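Local coordinates for protein chitinase (Paenibacillus sp. FPU-7, PDB 5GZT) that probably hydrolyses chitin and chitodextrins at random internal beta-1,4 linkages between N-acetylglucosamine units, at residues B[496-501]-B[598-603]; B[850-855]-B[889-894]. All coordinates share one frame; numbering follows the deposited sequence.

Contact 1: residues B[496-501]-B[598-603]; sequences HHTAVY and SYEDTA
S598 and H497 meet through backbone and hydroxyl: H497 N donates to S598 OG at 3.0 Å in a nearly straight bond (166° at the hydrogen). OG, set anti to its own backbone N (chi1 163°), also meets a water at 2.6 Å, and that water lies 2.8 Å from H496 ND1. NE2, across the H496 ring, bonds D582. A weak bond joins the edge of the other imidazole, H497 ND1, to S598 O at 3.5 Å, with the carbonyl oxygen in the ring plane.

Van der Waals packing follows: T498 CG2 sits over the face of the H497 ring and touches E600 OE2 at 3.8 Å, the two side chains crossing at about a right angle. The E600 chain bends at chi2 (90°), bringing its carboxylate to this methyl.

From outside the pair, K608 forms a salt bridge to E600 OE2, which A532 N also bonds, and S604 OG bonds OE1; T498 OG1 bonds T483 O and K608.

The contact thus holds the loop after barrel strand 478-481 against the connection from antiparallel strand 596-598 to helix 602-614, where the inserted alpha+beta domain rejoins the family 18 TIM barrel.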
ATOM      1  N   HIS B 496     -22.840  -8.847   1.704  1.00 16.77           N
ATOM      2  CA  HIS B 496     -21.630  -8.002   1.867  1.00 14.49           C
ATOM      3  C   HIS B 496     -20.870  -7.961   0.610  1.00 17.25           C
ATOM      4  O   HIS B 496     -20.710  -9.010  -0.062  1.00 16.63           O
ATOM      5  CB  HIS B 496     -20.699  -8.572   2.953  1.00 14.35           C
ATOM      6  CG  HIS B 496     -21.372  -8.765   4.264  1.00 15.87           C
ATOM      7  ND1 HIS B 496     -21.895  -7.710   4.991  1.00 17.14           N
ATOM      8  CD2 HIS B 496     -21.660  -9.882   4.968  1.00 17.93           C
ATOM      9  CE1 HIS B 496     -22.511  -8.181   6.066  1.00 17.88           C
ATOM     10  NE2 HIS B 496     -22.349  -9.498   6.099  1.00 18.33           N
ATOM     11  N   HIS B 497     -20.386  -6.786   0.214  1.00 16.37           N
ATOM     12  CA  HIS B 497     -19.595  -6.642  -1.023  1.00 17.94           C
ATOM     13  C   HIS B 497     -18.089  -6.776  -0.852  1.00 18.57           C
ATOM     14  O   HIS B 497     -17.382  -6.985  -1.868  1.00 16.28           O
ATOM     15  CB  HIS B 497     -19.985  -5.340  -1.781  1.00 16.08           C
ATOM     16  CG  HIS B 497     -19.055  -4.184  -1.655  1.00 16.18           C
ATOM     17  ND1 HIS B 497     -19.274  -3.115  -0.798  1.00 18.08           N
ATOM     18  CD2 HIS B 497     -17.986  -3.844  -2.400  1.00 15.17           C
ATOM     19  CE1 HIS B 497     -18.328  -2.214  -0.969  1.00 15.54           C
ATOM     20  NE2 HIS B 497     -17.554  -2.623  -1.965  1.00 21.45           N
ATOM     21  N   THR B 498     -17.589  -6.618   0.379  1.00 15.11           N
ATOM     22  CA  THR B 498     -16.161  -6.569   0.579  1.00 15.06           C
ATOM     23  C   THR B 498     -15.794  -7.181   1.951  1.00 17.03           C
ATOM     24  O   THR B 498     -14.836  -6.813   2.579  1.00 14.66           O
ATOM     25  CB  THR B 498     -15.558  -5.189   0.308  1.00 17.29           C
ATOM     26  OG1 THR B 498     -14.098  -5.280   0.241  1.00 15.24           O
ATOM     27  CG2 THR B 498     -15.969  -4.155   1.378  1.00 17.22           C
ATOM     28  N   ALA B 499     -16.550  -8.195   2.352  1.00 15.83           N
ATOM     29  CA  ALA B 499     -16.300  -8.795   3.676  1.00 18.47           C
ATOM     30  C   ALA B 499     -15.027  -9.599   3.788  1.00 19.59           C
ATOM     31  O   ALA B 499     -14.589 -10.192   2.796  1.00 18.46           O
ATOM     32  CB  ALA B 499     -17.461  -9.676   4.029  1.00 18.79           C
ATOM     33  N   VAL B 500     -14.470  -9.640   4.991  1.00 17.34           N
ATOM     34  CA  VAL B 500     -13.281 -10.410   5.246  1.00 19.51           C
ATOM     35  C   VAL B 500     -13.594 -11.941   5.172  1.00 18.85           C
ATOM     36  O   VAL B 500     -12.806 -12.666   4.600  1.00 19.90           O
ATOM     37  CB  VAL B 500     -12.680 -10.144   6.631  1.00 19.37           C
ATOM     38  CG1 VAL B 500     -11.393 -10.855   6.784  1.00 19.38           C
ATOM     39  CG2 VAL B 500     -12.395  -8.693   6.858  1.00 21.29           C
ATOM     40  N   TYR B 501     -14.619 -12.408   5.854  1.00 18.45           N
ATOM     41  CA  TYR B 501     -14.979 -13.817   5.923  1.00 19.41           C
ATOM     42  C   TYR B 501     -16.337 -14.108   5.309  1.00 22.28           C
ATOM     43  O   TYR B 501     -17.243 -13.230   5.323  1.00 19.34           O
ATOM     44  CB  TYR B 501     -14.959 -14.388   7.382  1.00 18.33           C
ATOM     45  CG  TYR B 501     -13.633 -14.211   8.081  1.00 18.28           C
ATOM     46  CD1 TYR B 501     -12.546 -15.066   7.840  1.00 18.81           C
ATOM     47  CD2 TYR B 501     -13.420 -13.108   8.913  1.00 20.86           C
ATOM     48  CE1 TYR B 501     -11.311 -14.868   8.459  1.00 18.60           C
ATOM     49  CE2 TYR B 501     -12.183 -12.875   9.521  1.00 18.84           C
ATOM     50  CZ  TYR B 501     -11.137 -13.717   9.274  1.00 18.76           C
ATOM     51  OH  TYR B 501      -9.972 -13.415   9.870  1.00 18.18           O
ATOM     52  N   SER B 598     -23.941  -1.913   2.107  1.00 14.57           N
ATOM     53  CA  SER B 598     -22.832  -2.688   2.523  1.00 14.60           C
ATOM     54  C   SER B 598     -21.622  -1.864   2.348  1.00 14.64           C
ATOM     55  O   SER B 598     -21.430  -1.381   1.286  1.00 14.21           O
ATOM     56  CB  SER B 598     -22.678  -3.974   1.670  1.00 14.48           C
ATOM     57  OG  SER B 598     -21.393  -4.515   1.835  1.00 13.52           O
ATOM     58  N   TYR B 599     -20.719  -1.850   3.325  1.00 13.56           N
ATOM     59  CA  TYR B 599     -19.591  -0.953   3.274  1.00 14.37           C
ATOM     60  C   TYR B 599     -18.408  -1.473   4.111  1.00 14.94           C
ATOM     61  O   TYR B 599     -18.445  -2.609   4.626  1.00 15.59           O
ATOM     62  CB  TYR B 599     -20.036   0.510   3.657  1.00 13.85           C
ATOM     63  CG  TYR B 599     -20.295   0.783   5.141  1.00 12.54           C
ATOM     64  CD1 TYR B 599     -21.478   0.363   5.741  1.00 13.80           C
ATOM     65  CD2 TYR B 599     -19.420   1.561   5.919  1.00 14.23           C
ATOM     66  CE1 TYR B 599     -21.757   0.564   7.061  1.00 13.18           C
ATOM     67  CE2 TYR B 599     -19.748   1.843   7.236  1.00 12.88           C
ATOM     68  CZ  TYR B 599     -20.922   1.327   7.786  1.00 13.20           C
ATOM     69  OH  TYR B 599     -21.244   1.543   9.080  1.00 12.85           O
ATOM     70  N   GLU B 600     -17.357  -0.677   4.127  1.00 15.01           N
ATOM     71  CA  GLU B 600     -16.084  -0.959   4.730  1.00 15.61           C
ATOM     72  C   GLU B 600     -15.889   0.257   5.705  1.00 15.89           C
ATOM     73  O   GLU B 600     -16.080   1.397   5.308  1.00 14.98           O
ATOM     74  CB  GLU B 600     -15.039  -0.784   3.685  1.00 16.22           C
ATOM     75  CG  GLU B 600     -13.647  -1.129   4.129  1.00 16.88           C
ATOM     76  CD  GLU B 600     -13.292  -2.627   3.884  1.00 18.87           C
ATOM     77  OE1 GLU B 600     -13.669  -3.460   4.714  1.00 16.79           O
ATOM     78  OE2 GLU B 600     -12.630  -2.961   2.873  1.00 19.14           O
ATOM     79  N   ASP B 601     -15.489  -0.008   6.947  1.00 16.91           N
ATOM     80  CA  ASP B 601     -15.325   1.058   7.975  1.00 15.89           C
ATOM     81  C   ASP B 601     -14.053   0.741   8.757  1.00 16.84           C
ATOM     82  O   ASP B 601     -13.197  -0.058   8.300  1.00 15.01           O
ATOM     83  CB  ASP B 601     -16.599   1.159   8.833  1.00 15.22           C
ATOM     84  CG  ASP B 601     -16.747   0.061   9.887  1.00 17.22           C
ATOM     85  OD1 ASP B 601     -15.955  -0.939   9.840  1.00 18.79           O
ATOM     86  OD2 ASP B 601     -17.744   0.151  10.718  1.00 18.23           O
ATOM     87  N   THR B 602     -13.930   1.370   9.932  1.00 16.66           N
ATOM     88  CA  THR B 602     -12.783   1.295  10.689  1.00 14.75           C
ATOM     89  C   THR B 602     -12.597  -0.111  11.212  1.00 15.19           C
ATOM     90  O   THR B 602     -11.426  -0.581  11.375  1.00 15.66           O
ATOM     91  CB  THR B 602     -12.820   2.313  11.819  1.00 14.96           C
ATOM     92  OG1 THR B 602     -14.020   2.206  12.515  1.00 15.75           O
ATOM     93  CG2 THR B 602     -12.717   3.714  11.280  1.00 14.40           C
ATOM     94  N   ALA B 603     -13.683  -0.717  11.620  1.00 13.52           N
ATOM     95  CA  ALA B 603     -13.608  -2.079  12.158  1.00 14.15           C
ATOM     96  C   ALA B 603     -13.266  -3.165  11.093  1.00 14.56           C
ATOM     97  O   ALA B 603     -12.428  -4.035  11.345  1.00 16.13           O
ATOM     98  CB  ALA B 603     -14.916  -2.439  12.888  1.00 13.48           C
TER
HETATM   99  O   HOH W   1     -20.863  -5.199   4.323  1.00 12.84           O

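Contact 2: residues B[850-855]-B[889-894]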
ATOM      1  N   LEU B 850      -4.167  39.528  37.507  1.00 13.97           N
ATOM      2  CA  LEU B 850      -3.039  38.778  37.972  1.00 15.50           C
ATOM      3  C   LEU B 850      -1.792  39.497  37.468  1.00 15.89           C
ATOM      4  O   LEU B 850      -1.790  40.191  36.451  1.00 15.28           O
ATOM      5  CB  LEU B 850      -3.034  37.364  37.413  1.00 16.37           C
ATOM      6  CG  LEU B 850      -4.053  36.361  37.958  1.00 16.95           C
ATOM      7  CD1 LEU B 850      -5.304  36.484  37.136  1.00 18.83           C
ATOM      8  CD2 LEU B 850      -3.463  34.963  37.767  1.00 17.70           C
ATOM      9  N   VAL B 851      -0.710  39.323  38.192  1.00 17.08           N
ATOM     10  CA  VAL B 851       0.596  39.770  37.707  1.00 15.55           C
ATOM     11  C   VAL B 851       1.291  38.636  37.005  1.00 14.97           C
ATOM     12  O   VAL B 851       1.393  37.557  37.565  1.00 12.66           O
ATOM     13  CB  VAL B 851       1.458  40.381  38.865  1.00 16.69           C
ATOM     14  CG1 VAL B 851       1.716  39.408  40.045  1.00 16.23           C
ATOM     15  CG2 VAL B 851       2.798  40.802  38.342  1.00 16.56           C
ATOM     16  N   SER B 852       1.726  38.864  35.752  1.00 14.59           N
ATOM     17  CA  SER B 852       2.522  37.931  35.056  1.00 15.66           C
ATOM     18  C   SER B 852       3.973  38.263  35.336  1.00 16.65           C
ATOM     19  O   SER B 852       4.446  39.344  34.949  1.00 16.55           O
ATOM     20  CB  SER B 852       2.288  37.977  33.549  1.00 15.74           C
ATOM     21  OG  SER B 852       0.960  37.573  33.276  1.00 17.99           O
ATOM     22  N   ILE B 853       4.683  37.285  35.868  1.00 15.22           N
ATOM     23  CA  ILE B 853       6.098  37.362  36.088  1.00 15.26           C
ATOM     24  C   ILE B 853       6.789  36.607  35.039  1.00 15.05           C
ATOM     25  O   ILE B 853       6.574  35.403  34.883  1.00 13.58           O
ATOM     26  CB  ILE B 853       6.463  36.722  37.472  1.00 15.15           C
ATOM     27  CG1 ILE B 853       5.623  37.389  38.581  1.00 16.21           C
ATOM     28  CG2 ILE B 853       7.935  36.941  37.804  1.00 16.86           C
ATOM     29  CD1 ILE B 853       5.806  36.834  40.004  1.00 15.54           C
ATOM     30  N   GLY B 854       7.653  37.302  34.314  1.00 15.15           N
ATOM     31  CA  GLY B 854       8.505  36.734  33.304  1.00 14.65           C
ATOM     32  C   GLY B 854       8.275  37.302  31.952  1.00 17.31           C
ATOM     33  O   GLY B 854       8.222  38.539  31.785  1.00 17.28           O
ATOM     34  N   GLY B 855       8.047  36.386  30.994  1.00 16.95           N
ATOM     35  CA  GLY B 855       7.873  36.755  29.593  1.00 18.36           C
ATOM     36  C   GLY B 855       9.149  36.534  28.836  1.00 18.74           C
ATOM     37  O   GLY B 855      10.144  35.951  29.350  1.00 20.53           O
ATOM     38  N   GLY B 889      -3.821  37.342  41.916  1.00 12.85           N
ATOM     39  CA  GLY B 889      -3.112  36.111  41.679  1.00 12.79           C
ATOM     40  C   GLY B 889      -1.828  36.335  40.951  1.00 11.92           C
ATOM     41  O   GLY B 889      -1.411  37.502  40.762  1.00 12.66           O
ATOM     42  N   ILE B 890      -1.121  35.250  40.713  1.00 11.53           N
ATOM     43  CA  ILE B 890       0.171  35.261  40.049  1.00 11.58           C
ATOM     44  C   ILE B 890       0.146  34.306  38.816  1.00 12.86           C
ATOM     45  O   ILE B 890      -0.281  33.141  38.882  1.00 12.38           O
ATOM     46  CB  ILE B 890       1.290  34.829  41.054  1.00 12.01           C
ATOM     47  CG1 ILE B 890       1.526  35.904  42.092  1.00 14.71           C
ATOM     48  CG2 ILE B 890       2.619  34.591  40.342  1.00 12.95           C
ATOM     49  CD1 ILE B 890       2.271  35.393  43.325  1.00 16.97           C
ATOM     50  N   ASP B 891       0.614  34.804  37.697  1.00 12.77           N
ATOM     51  CA  ASP B 891       0.900  34.004  36.537  1.00 14.54           C
ATOM     52  C   ASP B 891       2.389  33.975  36.277  1.00 13.89           C
ATOM     53  O   ASP B 891       3.041  35.032  36.401  1.00 16.46           O
ATOM     54  CB  ASP B 891       0.213  34.649  35.344  1.00 15.64           C
ATOM     55  CG  ASP B 891       0.572  33.939  34.014  1.00 17.34           C
ATOM     56  OD1 ASP B 891       0.215  32.760  33.786  1.00 16.75           O
ATOM     57  OD2 ASP B 891       1.192  34.655  33.189  1.00 18.32           O
ATOM     58  N   LEU B 892       2.962  32.807  36.044  1.00 13.95           N
ATOM     59  CA  LEU B 892       4.401  32.687  35.737  1.00 15.46           C
ATOM     60  C   LEU B 892       4.606  32.318  34.282  1.00 15.92           C
ATOM     61  O   LEU B 892       4.063  31.311  33.823  1.00 14.63           O
ATOM     62  CB  LEU B 892       5.049  31.610  36.599  1.00 14.63           C
ATOM     63  CG  LEU B 892       5.000  31.745  38.100  1.00 16.91           C
ATOM     64  CD1 LEU B 892       5.808  30.650  38.788  1.00 17.99           C
ATOM     65  CD2 LEU B 892       5.473  33.111  38.535  1.00 16.07           C
ATOM     66  N   ASP B 893       5.424  33.081  33.587  1.00 14.89           N
ATOM     67  CA  ASP B 893       5.667  32.957  32.163  1.00 16.61           C
ATOM     68  C   ASP B 893       7.154  32.755  31.979  1.00 15.99           C
ATOM     69  O   ASP B 893       7.855  33.698  31.708  1.00 16.84           O
ATOM     70  CB  ASP B 893       5.188  34.196  31.285  1.00 19.62           C
ATOM     71  CG  ASP B 893       3.654  34.451  31.355  1.00 25.30           C
ATOM     72  OD1 ASP B 893       2.996  33.608  31.981  1.00 25.65           O
ATOM     73  OD2 ASP B 893       3.048  35.444  30.783  1.00 28.51           O
ATOM     74  N   TRP B 894       7.605  31.507  32.119  1.00 16.08           N
ATOM     75  CA  TRP B 894       8.978  31.131  32.062  1.00 17.40           C
ATOM     76  C   TRP B 894       9.192  30.638  30.643  1.00 18.14           C
ATOM     77  O   TRP B 894       8.538  29.661  30.210  1.00 16.80           O
ATOM     78  CB  TRP B 894       9.201  30.058  33.061  1.00 16.41           C
ATOM     79  CG  TRP B 894      10.630  29.527  33.147  1.00 16.26           C
ATOM     80  CD1 TRP B 894      11.698  29.692  32.226  1.00 17.37           C
ATOM     81  CD2 TRP B 894      11.114  28.592  34.123  1.00 15.30           C
ATOM     82  NE1 TRP B 894      12.788  28.966  32.666  1.00 15.74           N
ATOM     83  CE2 TRP B 894      12.456  28.298  33.806  1.00 14.92           C
ATOM     84  CE3 TRP B 894      10.556  28.041  35.270  1.00 16.05           C
ATOM     85  CZ2 TRP B 894      13.249  27.492  34.611  1.00 17.89           C
ATOM     86  CZ3 TRP B 894      11.338  27.188  36.068  1.00 16.78           C
ATOM     87  CH2 TRP B 894      12.682  26.944  35.726  1.00 16.87           C
TER
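S852 and D891 stand side by side on one face of two neighbouring parallel strands, and the serine hydroxyl donates to the acid: OG to D891 OD2 is 2.9 Å, met on the anti side of the carboxylate and somewhat out of its plane. D891 has CG anti to its backbone N (chi1 174°), which turns the carboxylate along the strand toward D893; OD2 of D893 lies 3.8 Å from S852 CB and bonds the hydroxyl of Y769. L850, on the same face, drapes over the strand where G889 has no side chain, its CD2 3.8 Å from I890 N.

The residues belong to two signatures of family 18, the SxGG end of strand 848-854 and the DxxDxDxE sequence that runs through strand 889-893; the glutamate that follows W894 is probably the general acid, as in the family. D891 and D893 lie on the side away from the helices, and Y769 belongs to barrel strand 765-771, so both acids face the barrel interior, probably near its catalytic centre.

The opposite face, turned to helices 868-884 and 911-933, is aliphatic. V851 and I890 lie alongside each other, pointing the same way, CG1 to CG1 at 4.1 Å. I853 slants across I890, its CD1 3.9 Å from I890 CG2, and runs beside L892, with CB 3.9 Å from L892 CD2.

Between the faces the strands, 25° from parallel, share an alternating ladder of backbone bonds. I853 N donates to D891 O at 2.8 Å, and the last rung, G855 N to D893 O, is also 2.8 Å and almost straight (178°).

In the fold
Both contacts are buried, but they lie in different family 18 domains of the chain, with centres 55 Å apart and no shared element. Contact 2 joins two adjacent strands of the second barrel, so regular backbone bonding carries it and the side chains divide into an inner face with serine, acids and L850 and an aliphatic outer one. Contact 1, in the first family 18 domain, joins two largely irregular stretches at the seam between barrel and inserted domain; there a serine hydroxyl, histidines and a water do the bridging. Acids appear in both: E600 is bonded by a lysine, a serine and a backbone N-H around it, whereas D891 and D893 sit together inside the barrel.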